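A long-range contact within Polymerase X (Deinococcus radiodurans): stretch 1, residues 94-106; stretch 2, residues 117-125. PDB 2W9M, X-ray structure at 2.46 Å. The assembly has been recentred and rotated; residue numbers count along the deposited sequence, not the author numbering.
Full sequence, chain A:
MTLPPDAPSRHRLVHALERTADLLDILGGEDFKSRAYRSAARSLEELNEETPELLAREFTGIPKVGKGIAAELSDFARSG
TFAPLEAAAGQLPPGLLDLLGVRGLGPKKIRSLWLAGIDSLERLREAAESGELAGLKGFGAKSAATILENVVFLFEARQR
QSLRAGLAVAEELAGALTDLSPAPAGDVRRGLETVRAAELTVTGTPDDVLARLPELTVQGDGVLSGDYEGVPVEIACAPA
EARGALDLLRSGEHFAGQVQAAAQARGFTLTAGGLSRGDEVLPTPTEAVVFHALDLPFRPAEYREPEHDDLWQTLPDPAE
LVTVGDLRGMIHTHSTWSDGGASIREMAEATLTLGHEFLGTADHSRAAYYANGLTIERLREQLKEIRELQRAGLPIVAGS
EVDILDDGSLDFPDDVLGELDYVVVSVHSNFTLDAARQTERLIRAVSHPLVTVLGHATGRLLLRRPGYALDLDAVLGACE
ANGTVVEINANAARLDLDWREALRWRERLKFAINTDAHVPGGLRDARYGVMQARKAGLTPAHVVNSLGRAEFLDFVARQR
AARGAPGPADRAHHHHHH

Stretch 1 (94-106) PGLLDLLGVRGLG
Stretch 2 (117-125) GIDSLERLR

Leu-121 and Leu-99 cover the most surface in this contact, and Leu-124 follows. Stretch 1 begins as a helix from Pro-94. A type I turn from Leu-99 to Val-102 follows, then a type II turn from Val-102 to Leu-105. Gly-104 has phi/psi 105/-4, which calls for glycine. Stretch 2 runs from Gly-117 (90/15), which closes a Schellman motif, through an extended Ile-118 (-100/106), Asp-119 (-121/4) and Ser-120 (-154/162) into a helix starting at Leu-121. Ser-120 caps that helix: its OG, at chi1 67° (p), accepts from Arg-123 N at 3.3 Å. The two helix axes approach to 10.1 Å, with 63° between their N-to-C directions.

Leu-99 is m,t. Its CA-to-CB bond points sideways, but the end of the side chain comes nearer to stretch 2. Leu-99 CD2 lies 3.7 Å from Leu-121 CD1 and 3.8 Å from Leu-124 CD1. Leu-99 CD1 lies 3.7 Å from Ile-118 O.

Leu-121 also points sideways at CB. Its chi1 of -101° and chi2 of 26° lie between wells. Leu-121 CD1 is 3.8 Å from Val-102 CG2, and Leu-121 CD2 is 3.7 Å from Asp-98 CB. Val-102 has chi1 180° (t).

Leu-124 points toward stretch 1, with chi1 -145° and chi2 -163°. Leu-124 CD1 is 4.2 Å from Leu-105 CD1. Leu-105 is m,t and points toward stretch 2.

The backbones come close at Gly-95, whose CA is 4.3 Å from Ser-120 CA. Gly-95 CA makes a CA-H...O contact with Asp-119 O at 3.1 Å, angle 145° at the hydrogen. A CB on Gly-95 would sit 1.8 Å from Asp-119 O, a clash, so this approach depends on glycine. No hydrogen bond crosses between the stretches; apolar packing dominates.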

# COMPACT_ATOMS: atom_id res chain seq x y z
N PRO A 94 -7.74 -2.38 -0.49
CA PRO A 94 -7.29 -2.63 -1.86
C PRO A 94 -7.11 -4.12 -2.16
O PRO A 94 -7.52 -4.58 -3.22
CB PRO A 94 -5.93 -1.93 -1.91
CG PRO A 94 -6.03 -0.86 -0.89
CD PRO A 94 -6.86 -1.43 0.21
N GLY A 95 -6.51 -4.85 -1.23
CA GLY A 95 -6.26 -6.27 -1.43
C GLY A 95 -7.51 -7.11 -1.46
O GLY A 95 -7.55 -8.16 -2.10
N LEU A 96 -8.55 -6.67 -0.76
CA LEU A 96 -9.82 -7.39 -0.78
C LEU A 96 -10.52 -7.17 -2.11
O LEU A 96 -11.11 -8.10 -2.67
CB LEU A 96 -10.72 -6.94 0.36
CG LEU A 96 -12.03 -7.73 0.50
CD1 LEU A 96 -11.77 -9.02 1.24
CD2 LEU A 96 -13.07 -6.90 1.22
N LEU A 97 -10.47 -5.94 -2.62
CA LEU A 97 -11.03 -5.62 -3.93
C LEU A 97 -10.38 -6.48 -5.01
O LEU A 97 -11.02 -6.82 -6.00
CB LEU A 97 -10.83 -4.14 -4.26
CG LEU A 97 -11.54 -3.15 -3.33
CD1 LEU A 97 -11.28 -1.71 -3.78
CD2 LEU A 97 -13.02 -3.46 -3.27
N ASP A 98 -9.11 -6.82 -4.80
CA ASP A 98 -8.37 -7.67 -5.72
C ASP A 98 -8.85 -9.12 -5.67
O ASP A 98 -9.13 -9.72 -6.70
CB ASP A 98 -6.88 -7.61 -5.41
CG ASP A 98 -6.21 -6.39 -6.01
OD1 ASP A 98 -6.80 -5.76 -6.92
OD2 ASP A 98 -5.08 -6.06 -5.58
N LEU A 99 -8.93 -9.67 -4.46
CA LEU A 99 -9.39 -11.04 -4.26
C LEU A 99 -10.78 -11.25 -4.84
O LEU A 99 -11.10 -12.33 -5.32
CB LEU A 99 -9.37 -11.42 -2.77
CG LEU A 99 -8.02 -11.40 -2.06
CD1 LEU A 99 -8.16 -12.00 -0.67
CD2 LEU A 99 -6.98 -12.16 -2.88
N LEU A 100 -11.60 -10.20 -4.78
CA LEU A 100 -12.96 -10.26 -5.32
C LEU A 100 -12.96 -10.36 -6.84
O LEU A 100 -14.01 -10.53 -7.47
CB LEU A 100 -13.77 -9.03 -4.88
CG LEU A 100 -14.14 -8.95 -3.40
CD1 LEU A 100 -14.68 -7.58 -3.07
CD2 LEU A 100 -15.15 -10.02 -3.06
N GLY A 101 -11.78 -10.25 -7.44
CA GLY A 101 -11.64 -10.35 -8.88
C GLY A 101 -11.01 -11.66 -9.32
O GLY A 101 -10.85 -11.91 -10.52
N VAL A 102 -10.64 -12.50 -8.35
CA VAL A 102 -10.07 -13.81 -8.64
C VAL A 102 -11.18 -14.82 -8.96
O VAL A 102 -11.91 -15.25 -8.08
CB VAL A 102 -9.26 -14.34 -7.45
CG1 VAL A 102 -8.68 -15.71 -7.77
CG2 VAL A 102 -8.16 -13.37 -7.08
N ARG A 103 -11.28 -15.18 -10.24
CA ARG A 103 -12.30 -16.12 -10.69
C ARG A 103 -12.25 -17.41 -9.86
O ARG A 103 -11.20 -18.05 -9.77
CB ARG A 103 -12.12 -16.44 -12.17
CG ARG A 103 -13.26 -17.24 -12.78
CD ARG A 103 -12.76 -18.28 -13.78
NE ARG A 103 -12.59 -17.75 -15.13
CZ ARG A 103 -11.43 -17.41 -15.67
NH1 ARG A 103 -10.30 -17.53 -14.98
NH2 ARG A 103 -11.39 -16.95 -16.91
N GLY A 104 -13.37 -17.78 -9.26
CA GLY A 104 -13.45 -19.01 -8.49
C GLY A 104 -13.45 -18.86 -6.98
O GLY A 104 -13.59 -19.85 -6.26
N LEU A 105 -13.28 -17.64 -6.49
CA LEU A 105 -13.31 -17.40 -5.04
C LEU A 105 -14.69 -16.91 -4.57
O LEU A 105 -15.10 -15.79 -4.88
CB LEU A 105 -12.23 -16.40 -4.62
CG LEU A 105 -10.78 -16.88 -4.54
CD1 LEU A 105 -9.90 -15.81 -3.92
CD2 LEU A 105 -10.68 -18.16 -3.75
N GLY A 106 -15.39 -17.76 -3.83
CA GLY A 106 -16.67 -17.40 -3.26
C GLY A 106 -16.52 -16.55 -2.00
O GLY A 106 -15.41 -16.38 -1.50
N GLY A 117 -4.97 -14.58 7.07
CA GLY A 117 -3.90 -13.62 6.89
C GLY A 117 -3.48 -13.40 5.44
O GLY A 117 -2.41 -12.84 5.18
N ILE A 118 -4.30 -13.86 4.51
CA ILE A 118 -4.03 -13.67 3.09
C ILE A 118 -4.85 -12.50 2.56
O ILE A 118 -6.06 -12.61 2.37
CB ILE A 118 -4.32 -14.94 2.28
CG1 ILE A 118 -3.46 -16.09 2.82
CG2 ILE A 118 -4.05 -14.71 0.80
CD1 ILE A 118 -3.71 -17.42 2.14
N ASP A 119 -4.18 -11.37 2.32
CA ASP A 119 -4.87 -10.11 2.09
C ASP A 119 -4.57 -9.45 0.74
O ASP A 119 -5.03 -8.34 0.49
CB ASP A 119 -4.51 -9.12 3.20
CG ASP A 119 -3.06 -8.66 3.13
OD1 ASP A 119 -2.22 -9.43 2.61
OD2 ASP A 119 -2.77 -7.53 3.58
N SER A 120 -3.81 -10.12 -0.12
CA SER A 120 -3.50 -9.55 -1.43
C SER A 120 -3.20 -10.61 -2.48
O SER A 120 -2.91 -11.76 -2.15
CB SER A 120 -2.35 -8.55 -1.34
OG SER A 120 -1.13 -9.20 -0.99
N LEU A 121 -3.27 -10.21 -3.74
CA LEU A 121 -2.94 -11.10 -4.85
C LEU A 121 -1.56 -11.71 -4.68
O LEU A 121 -1.37 -12.92 -4.85
CB LEU A 121 -3.02 -10.34 -6.17
CG LEU A 121 -4.30 -10.58 -6.97
CD1 LEU A 121 -5.44 -10.98 -6.05
CD2 LEU A 121 -4.65 -9.37 -7.81
N GLU A 122 -0.59 -10.87 -4.35
CA GLU A 122 0.78 -11.33 -4.17
C GLU A 122 0.91 -12.33 -3.02
O GLU A 122 1.59 -13.35 -3.15
CB GLU A 122 1.71 -10.14 -3.95
CG GLU A 122 3.07 -10.51 -3.40
CD GLU A 122 3.78 -11.55 -4.24
OE1 GLU A 122 4.65 -12.26 -3.69
OE2 GLU A 122 3.47 -11.67 -5.45
N ARG A 123 0.27 -12.03 -1.90
CA ARG A 123 0.29 -12.91 -0.73
C ARG A 123 -0.48 -14.21 -0.98
O ARG A 123 -0.14 -15.26 -0.42
CB ARG A 123 -0.27 -12.16 0.49
CG ARG A 123 -0.42 -13.01 1.74
CD ARG A 123 0.91 -13.25 2.42
NE ARG A 123 0.74 -14.03 3.65
CZ ARG A 123 0.83 -15.36 3.71
NH1 ARG A 123 1.08 -16.06 2.61
NH2 ARG A 123 0.65 -15.97 4.87
N LEU A 124 -1.50 -14.15 -1.83
CA LEU A 124 -2.24 -15.34 -2.25
C LEU A 124 -1.33 -16.20 -3.10
O LEU A 124 -1.30 -17.43 -2.96
CB LEU A 124 -3.47 -14.95 -3.06
CG LEU A 124 -4.75 -15.78 -2.95
CD1 LEU A 124 -5.67 -15.49 -4.13
CD2 LEU A 124 -4.47 -17.27 -2.85
N ARG A 125 -0.57 -15.56 -3.99
CA ARG A 125 0.33 -16.28 -4.88
C ARG A 125 1.42 -17.01 -4.11
O ARG A 125 1.81 -18.12 -4.46
CB ARG A 125 0.96 -15.34 -5.90
CG ARG A 125 2.04 -16.01 -6.72
CD ARG A 125 3.01 -15.00 -7.29
NE ARG A 125 4.37 -15.49 -7.15
CZ ARG A 125 5.20 -15.10 -6.19
NH1 ARG A 125 4.81 -14.19 -5.31
NH2 ARG A 125 6.42 -15.60 -6.12